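Local structure of N-terminal acetyltransferase B complex subunit MDM20 (Candida albicans, 5K04) at residues I476-I480 with F495-S499; M439-E443 with I465-T471; V298-Y302 with A313-Q317. The protein probably serves as the non-catalytic, helical-repeat subunit of the NatB N-terminal acetyltransferase, forming a complex with the catalytic subunit NAT3. All coordinates share one frame; numbering follows the deposited sequence.

Contact 1. Residues I476-I480 with F495-S499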
# COMPACT_ATOMS: atom_id res chain seq x y z
N ILE A 476 0.19 -13.20 -2.46
CA ILE A 476 1.12 -13.07 -1.34
C ILE A 476 1.17 -14.35 -0.50
O ILE A 476 2.25 -14.73 -0.03
CB ILE A 476 0.78 -11.84 -0.47
CG1 ILE A 476 1.98 -11.57 0.44
CG2 ILE A 476 -0.49 -12.03 0.36
CD1 ILE A 476 3.20 -11.10 -0.31
N LYS A 477 0.04 -15.04 -0.36
CA LYS A 477 0.07 -16.34 0.31
C LYS A 477 1.06 -17.28 -0.37
O LYS A 477 1.92 -17.87 0.29
CB LYS A 477 -1.34 -16.95 0.33
CG LYS A 477 -1.44 -18.39 0.86
CD LYS A 477 -2.76 -18.60 1.57
CE LYS A 477 -2.95 -20.05 2.01
NZ LYS A 477 -3.05 -20.97 0.84
N GLU A 478 0.96 -17.40 -1.70
CA GLU A 478 1.88 -18.25 -2.46
C GLU A 478 3.33 -17.77 -2.33
O GLU A 478 4.25 -18.58 -2.20
CB GLU A 478 1.45 -18.30 -3.93
CG GLU A 478 2.28 -19.23 -4.83
CD GLU A 478 2.14 -20.74 -4.51
OE1 GLU A 478 2.90 -21.55 -5.08
OE2 GLU A 478 1.28 -21.11 -3.68
N SER A 479 3.55 -16.46 -2.35
CA SER A 479 4.88 -15.90 -2.13
C SER A 479 5.46 -16.34 -0.78
O SER A 479 6.64 -16.68 -0.68
CB SER A 479 4.80 -14.36 -2.21
OG SER A 479 4.30 -13.95 -3.47
N ILE A 480 4.63 -16.34 0.27
CA ILE A 480 5.07 -16.79 1.59
C ILE A 480 5.44 -18.28 1.57
O ILE A 480 6.43 -18.69 2.17
CB ILE A 480 3.99 -16.50 2.64
CG1 ILE A 480 3.81 -14.99 2.80
CG2 ILE A 480 4.35 -17.16 3.96
CD1 ILE A 480 2.65 -14.60 3.70
N PHE A 495 7.29 -10.23 3.21
CA PHE A 495 6.11 -10.87 2.62
C PHE A 495 5.00 -10.99 3.64
O PHE A 495 3.84 -10.67 3.37
CB PHE A 495 6.45 -12.26 2.08
CG PHE A 495 7.42 -12.29 0.94
CD1 PHE A 495 7.75 -11.13 0.25
CD2 PHE A 495 7.99 -13.48 0.54
CE1 PHE A 495 8.65 -11.17 -0.80
CE2 PHE A 495 8.89 -13.53 -0.52
CZ PHE A 495 9.22 -12.37 -1.18
N ILE A 496 5.35 -11.47 4.84
CA ILE A 496 4.36 -11.69 5.89
C ILE A 496 3.72 -10.38 6.30
O ILE A 496 2.48 -10.27 6.39
CB ILE A 496 5.04 -12.41 7.08
CG1 ILE A 496 5.46 -13.82 6.66
CG2 ILE A 496 4.14 -12.42 8.30
CD1 ILE A 496 6.45 -14.49 7.63
N ASN A 497 4.54 -9.35 6.51
CA ASN A 497 4.02 -8.04 6.92
C ASN A 497 3.18 -7.41 5.82
O ASN A 497 2.18 -6.75 6.11
CB ASN A 497 5.17 -7.11 7.31
CG ASN A 497 5.75 -7.45 8.69
OD1 ASN A 497 5.06 -7.99 9.54
ND2 ASN A 497 7.02 -7.13 8.91
N PHE A 498 3.59 -7.60 4.56
CA PHE A 498 2.79 -7.14 3.44
C PHE A 498 1.40 -7.76 3.49
O PHE A 498 0.39 -7.06 3.41
CB PHE A 498 3.49 -7.50 2.12
CG PHE A 498 2.88 -6.85 0.90
CD1 PHE A 498 1.87 -7.47 0.19
CD2 PHE A 498 3.34 -5.62 0.45
CE1 PHE A 498 1.31 -6.87 -0.93
CE2 PHE A 498 2.78 -5.00 -0.68
CZ PHE A 498 1.77 -5.63 -1.37
N SER A 499 1.35 -9.09 3.63
CA SER A 499 0.08 -9.80 3.77
C SER A 499 -0.74 -9.24 4.92
O SER A 499 -1.91 -8.86 4.73
CB SER A 499 0.35 -11.30 3.98
OG SER A 499 -0.85 -12.02 4.03
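The carbonyl oxygen of Phe-495 is held from within its own helix and covered from the neighbouring one: Ser-499 N donates a backbone hydrogen bond to Phe-495 O at 3.0 Å, while Ile-476 CG1 packs on Phe-495 O at 3.6 Å. The contact belongs to a helical hairpin in which helices 456-485 and 489-503 follow one another and run nearly antiparallel, the two short segments making an angle of 158° with axes 9.5 Å apart at closest approach. Ile-476 works with both of its branches. CG2 lies against the hydroxymethyl group of Ser-499, whereas CG1 runs opposite the backbone N (chi1 -166°) and carries CD1 on to the Phe-498 ring, 3.9 Å from CD1 of that phenylalanine. One turn later Ile-480 slides past Phe-495 in the reverse sense, its CG1 3.9 Å from Phe-495 CB. The Phe-495 ring is carried to Ser-479, whose CB sits above the rim of one face. Both serine hydroxyls find hydrogen-bond partners outside the two segments: Ser-499 OG bonds Tyr-124 OH, and Ser-479 OG bonds Ser-33 of the NAT3 chain. That chain also stacks Phe-13 on Phe-498 and packs Val-29 on Ile-476, so NAT3 residues lie directly on the apolar seam of the hairpin. The Ile-480 methyl CD1 touches Ile-496 CA and Ser-499 CB, each at 4.0 Å.

Contact 2. Residues M439-E443 with I465-T471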
# COMPACT_ATOMS: atom_id res chain seq x y z
N MET A 439 -3.36 -2.65 -9.41
CA MET A 439 -2.85 -3.55 -8.38
C MET A 439 -2.58 -2.75 -7.09
O MET A 439 -3.47 -2.03 -6.62
CB MET A 439 -1.67 -4.32 -8.97
CG MET A 439 -2.15 -5.48 -9.93
SD MET A 439 -3.25 -6.60 -9.04
CE MET A 439 -4.07 -7.39 -10.38
N THR A 440 -1.39 -2.86 -6.50
CA THR A 440 -1.16 -2.33 -5.16
C THR A 440 -1.41 -0.82 -5.07
O THR A 440 -1.76 -0.31 -4.00
CB THR A 440 0.26 -2.68 -4.73
OG1 THR A 440 0.40 -4.11 -4.78
CG2 THR A 440 0.57 -2.16 -3.30
N GLN A 441 -1.30 -0.09 -6.18
CA GLN A 441 -1.60 1.33 -6.15
C GLN A 441 -3.05 1.60 -5.76
O GLN A 441 -3.35 2.66 -5.20
CB GLN A 441 -1.28 1.96 -7.50
CG GLN A 441 0.17 1.80 -7.93
CD GLN A 441 0.47 2.55 -9.21
OE1 GLN A 441 -0.15 2.30 -10.24
NE2 GLN A 441 1.39 3.51 -9.14
N HIS A 442 -3.97 0.67 -6.04
CA HIS A 442 -5.34 0.84 -5.55
C HIS A 442 -5.38 0.87 -4.03
O HIS A 442 -6.14 1.64 -3.44
CB HIS A 442 -6.26 -0.27 -6.07
CG HIS A 442 -6.51 -0.23 -7.54
ND1 HIS A 442 -7.02 0.87 -8.18
CD2 HIS A 442 -6.32 -1.17 -8.50
CE1 HIS A 442 -7.15 0.61 -9.47
NE2 HIS A 442 -6.73 -0.62 -9.69
N GLU A 443 -4.55 0.05 -3.38
CA GLU A 443 -4.55 0.03 -1.92
C GLU A 443 -4.06 1.36 -1.35
O GLU A 443 -4.53 1.80 -0.29
CB GLU A 443 -3.72 -1.15 -1.40
CG GLU A 443 -3.24 -1.01 0.04
CD GLU A 443 -4.33 -1.22 1.08
OE1 GLU A 443 -5.40 -1.76 0.73
OE2 GLU A 443 -4.10 -0.85 2.25
N ILE A 465 -11.45 -3.16 -8.65
CA ILE A 465 -10.53 -2.89 -7.55
C ILE A 465 -10.58 -4.02 -6.53
O ILE A 465 -9.54 -4.47 -6.03
CB ILE A 465 -10.85 -1.52 -6.94
CG1 ILE A 465 -10.55 -0.41 -7.94
CG2 ILE A 465 -10.04 -1.28 -5.69
CD1 ILE A 465 -10.82 0.97 -7.46
N TYR A 466 -11.79 -4.50 -6.20
CA TYR A 466 -11.91 -5.62 -5.27
C TYR A 466 -11.25 -6.89 -5.81
O TYR A 466 -10.68 -7.67 -5.03
CB TYR A 466 -13.38 -5.91 -4.93
CG TYR A 466 -13.46 -7.01 -3.90
CD1 TYR A 466 -13.23 -6.75 -2.56
CD2 TYR A 466 -13.71 -8.33 -4.27
CE1 TYR A 466 -13.26 -7.76 -1.59
CE2 TYR A 466 -13.74 -9.35 -3.32
CZ TYR A 466 -13.52 -9.07 -1.98
OH TYR A 466 -13.54 -10.08 -1.04
N ARG A 467 -11.30 -7.11 -7.13
CA ARG A 467 -10.64 -8.29 -7.70
C ARG A 467 -9.12 -8.20 -7.57
O ARG A 467 -8.45 -9.24 -7.49
CB ARG A 467 -11.05 -8.49 -9.16
CG ARG A 467 -12.50 -8.95 -9.30
CD ARG A 467 -12.89 -9.22 -10.74
NE ARG A 467 -14.30 -9.61 -10.85
CZ ARG A 467 -15.22 -8.89 -11.48
NH1 ARG A 467 -14.88 -7.75 -12.06
NH2 ARG A 467 -16.49 -9.31 -11.52
N PHE A 468 -8.56 -6.99 -7.56
CA PHE A 468 -7.15 -6.83 -7.23
C PHE A 468 -6.87 -7.36 -5.82
O PHE A 468 -5.91 -8.10 -5.61
CB PHE A 468 -6.73 -5.35 -7.34
CG PHE A 468 -5.82 -4.90 -6.22
CD1 PHE A 468 -4.50 -5.34 -6.15
CD2 PHE A 468 -6.28 -4.06 -5.22
CE1 PHE A 468 -3.67 -4.96 -5.11
CE2 PHE A 468 -5.46 -3.67 -4.17
CZ PHE A 468 -4.15 -4.12 -4.11
N TYR A 469 -7.73 -6.99 -4.86
CA TYR A 469 -7.60 -7.49 -3.49
C TYR A 469 -7.67 -9.02 -3.44
O TYR A 469 -6.89 -9.65 -2.72
CB TYR A 469 -8.69 -6.85 -2.61
CG TYR A 469 -8.38 -5.42 -2.21
CD1 TYR A 469 -7.42 -5.15 -1.25
CD2 TYR A 469 -9.04 -4.34 -2.80
CE1 TYR A 469 -7.11 -3.86 -0.87
CE2 TYR A 469 -8.73 -3.01 -2.41
CZ TYR A 469 -7.76 -2.80 -1.44
OH TYR A 469 -7.40 -1.53 -1.03
N LEU A 470 -8.58 -9.62 -4.20
CA LEU A 470 -8.65 -11.08 -4.27
C LEU A 470 -7.37 -11.67 -4.84
O LEU A 470 -6.88 -12.70 -4.36
CB LEU A 470 -9.84 -11.50 -5.13
CG LEU A 470 -11.25 -11.41 -4.57
CD1 LEU A 470 -12.26 -11.83 -5.65
CD2 LEU A 470 -11.35 -12.31 -3.36
N THR A 471 -6.82 -11.03 -5.87
CA THR A 471 -5.61 -11.50 -6.54
C THR A 471 -4.38 -11.36 -5.64
O THR A 471 -3.56 -12.28 -5.54
CB THR A 471 -5.44 -10.72 -7.84
OG1 THR A 471 -6.51 -11.08 -8.74
CG2 THR A 471 -4.09 -10.99 -8.50
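Met-439, His-442 and Glu-443 make a mixed aromatic and polar contact with Ile-465, Phe-468 and Tyr-469, setting the start of the short helix 440-445 against the long helix 456-485 near the middle of the chain. Phe-468 is the hub, with the most buried surface of any residue here. The sulfur of Met-439 lies at the edge of its ring, SD standing 4.7 Å from the Phe-468 centroid in a Met-aromatic contact, and the terminal methyl CE continues to Thr-471 CG2. On another flank, His-442 offers a face of its imidazole to Ile-465: CG1 approaches the His-442 ring centroid to 3.9 Å, only 16° off the normal, a CH-pi contact. ND1 of that ring is bonded to Tyr-432 OH, which would help fix its rotation. Tyr-469 lays one ring face over CE2 of Phe-468 and sends its hydroxyl to the acid, with OH donating to Glu-443 OE1 at 2.7 Å. The bond uses the anti side of the carboxylate and lies 30° out of its plane. Ser-505 also bonds OE1 and Asn-549 bonds OE2, so this buried carboxylate is gripped at both oxygens. Val-29 and Asn-28 of the NAT3 chain cover Thr-440 and Met-439. A carboxylate that ties its own short helix to helix 456-485 and to two non-helical residues, beside an aromatic hub, is consistent with the packing of successive helices in a TPR-related scaffold.

Contact 3. Residues V298-Y302 with A313-Q317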
# COMPACT_ATOMS: atom_id res chain seq x y z
N VAL A 298 29.48 24.05 0.26
CA VAL A 298 28.11 24.26 -0.22
C VAL A 298 28.12 24.95 -1.57
O VAL A 298 27.40 24.56 -2.49
CB VAL A 298 27.29 25.07 0.81
CG1 VAL A 298 26.07 25.70 0.14
CG2 VAL A 298 26.85 24.18 1.93
N GLU A 299 28.94 26.00 -1.71
CA GLU A 299 29.04 26.70 -2.99
C GLU A 299 29.55 25.78 -4.10
O GLU A 299 29.07 25.86 -5.23
CB GLU A 299 29.95 27.93 -2.83
CG GLU A 299 29.33 29.07 -2.01
CD GLU A 299 30.35 30.11 -1.55
OE1 GLU A 299 31.54 30.00 -1.91
OE2 GLU A 299 29.95 31.05 -0.82
N ASN A 300 30.49 24.89 -3.78
CA ASN A 300 31.04 24.00 -4.80
C ASN A 300 30.01 22.96 -5.24
O ASN A 300 29.94 22.62 -6.43
CB ASN A 300 32.33 23.34 -4.28
CG ASN A 300 32.80 22.15 -5.15
OD1 ASN A 300 33.46 22.34 -6.17
ND2 ASN A 300 32.47 20.91 -4.71
N TYR A 301 29.20 22.46 -4.31
CA TYR A 301 28.13 21.55 -4.71
C TYR A 301 27.13 22.26 -5.61
O TYR A 301 26.72 21.72 -6.64
CB TYR A 301 27.42 20.95 -3.49
CG TYR A 301 26.24 20.10 -3.92
CD1 TYR A 301 26.42 18.76 -4.26
CD2 TYR A 301 24.97 20.65 -4.05
CE1 TYR A 301 25.34 17.99 -4.69
CE2 TYR A 301 23.90 19.89 -4.48
CZ TYR A 301 24.08 18.57 -4.80
OH TYR A 301 23.00 17.83 -5.22
N TYR A 302 26.75 23.49 -5.24
CA TYR A 302 25.76 24.24 -6.00
C TYR A 302 26.25 24.54 -7.41
O TYR A 302 25.47 24.50 -8.37
CB TYR A 302 25.42 25.54 -5.26
CG TYR A 302 24.52 26.48 -6.05
CD1 TYR A 302 23.15 26.38 -5.98
CD2 TYR A 302 25.06 27.45 -6.88
CE1 TYR A 302 22.32 27.23 -6.70
CE2 TYR A 302 24.23 28.31 -7.62
CZ TYR A 302 22.87 28.19 -7.52
OH TYR A 302 22.04 29.02 -8.23
N ALA A 313 17.02 19.65 -2.70
CA ALA A 313 16.77 18.62 -1.70
C ALA A 313 18.08 18.15 -1.06
O ALA A 313 18.11 17.82 0.14
CB ALA A 313 16.01 17.44 -2.32
N ASP A 314 19.16 18.14 -1.82
CA ASP A 314 20.45 17.75 -1.28
C ASP A 314 20.99 18.79 -0.29
O ASP A 314 21.53 18.43 0.77
CB ASP A 314 21.43 17.53 -2.44
CG ASP A 314 21.09 16.28 -3.30
OD1 ASP A 314 20.16 15.51 -2.95
OD2 ASP A 314 21.77 16.06 -4.32
N LEU A 315 20.87 20.08 -0.59
CA LEU A 315 21.47 21.11 0.27
C LEU A 315 20.58 21.52 1.44
O LEU A 315 21.09 21.75 2.55
CB LEU A 315 21.83 22.35 -0.55
CG LEU A 315 23.03 22.15 -1.46
CD1 LEU A 315 23.30 23.41 -2.28
CD2 LEU A 315 24.29 21.74 -0.66
N SER A 316 19.27 21.60 1.22
CA SER A 316 18.36 22.11 2.24
C SER A 316 18.34 21.24 3.49
O SER A 316 17.80 21.68 4.52
CB SER A 316 16.95 22.23 1.66
OG SER A 316 16.48 20.96 1.21
N GLN A 317 18.90 20.04 3.43
CA GLN A 317 19.01 19.22 4.63
C GLN A 317 20.11 19.71 5.57
O GLN A 317 20.15 19.30 6.73
CB GLN A 317 19.27 17.77 4.24
CG GLN A 317 20.69 17.50 3.81
CD GLN A 317 20.88 16.07 3.36
OE1 GLN A 317 21.37 15.22 4.12
NE2 GLN A 317 20.48 15.79 2.13
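A turn of helix 295-305, residues 298-302, faces the short helix 311-315, and the backbones stay well apart: the nearest CA atoms, of Val-298 and Leu-315, are 7.4 Å from each other. The gap is bridged by side chains, chiefly Leu-315 and Tyr-301, which slide past one another in opposite directions. With its chi1 of 175°, Tyr-301 extends the ring away from its backbone N and across to the second helix. There the isobutyl end of Leu-315 embraces one ring carbon, CG and CD2 both lying 3.6 Å from Tyr-301 CD2. Methyl CD1 is also near that ring carbon and goes on to Tyr-302 CB at 4.2 Å and Val-298 CG1 at 4.3 Å, so a single leucine fills the angle between three residues of one helical face. Ile-284 and Phe-346, from helices 277-289 and 337-346, also pack on this leucine, and Phe-305 stacks on the Tyr-301 ring. Beyond the leucine, the phenol of Tyr-301 donates a hydrogen bond to Asp-314 OD2. The modelled separation is very short, and its exact length is doubtful. The two side chains cross at about a right angle, with ring and carboxylate planes 59° apart. Asp-314 OD2 is shared, since Arg-277 makes a salt bridge to the same oxygen; this cation would tend to favour the ionised carboxylate. Tyr-84 of the NAT3 chain packs on Asp-314, whose side chain is about 12 Å from bound coenzyme A, in the vicinity rather than in touch. The arrangement is consistent with successive short helices of a TPR-like solenoid, joined by leucine packing on a tyrosine ring, beside an aspartate-arginine salt bridge near the catalytic subunit.

Along the chain the three contacts come in series: contact 3 closes first, then contact 2, then contact 1, all in the part of the chain characteristic of the NatB non-catalytic subunit. Contacts 1 and 2 are neighbours, with centres 15 Å apart. Both use helix 456-485, and they meet where Phe-498 CZ lies 4.0 Å from Thr-440 OG1. Contact 3 stands apart, its centre 41 Å from each of the others and its nearest atoms about 26 Å from contact 1 and about 21 Å from contact 2. Yet residues of all three contacts touch NAT3, consistent with a helical scaffold that engages the catalytic subunit at widely separated places.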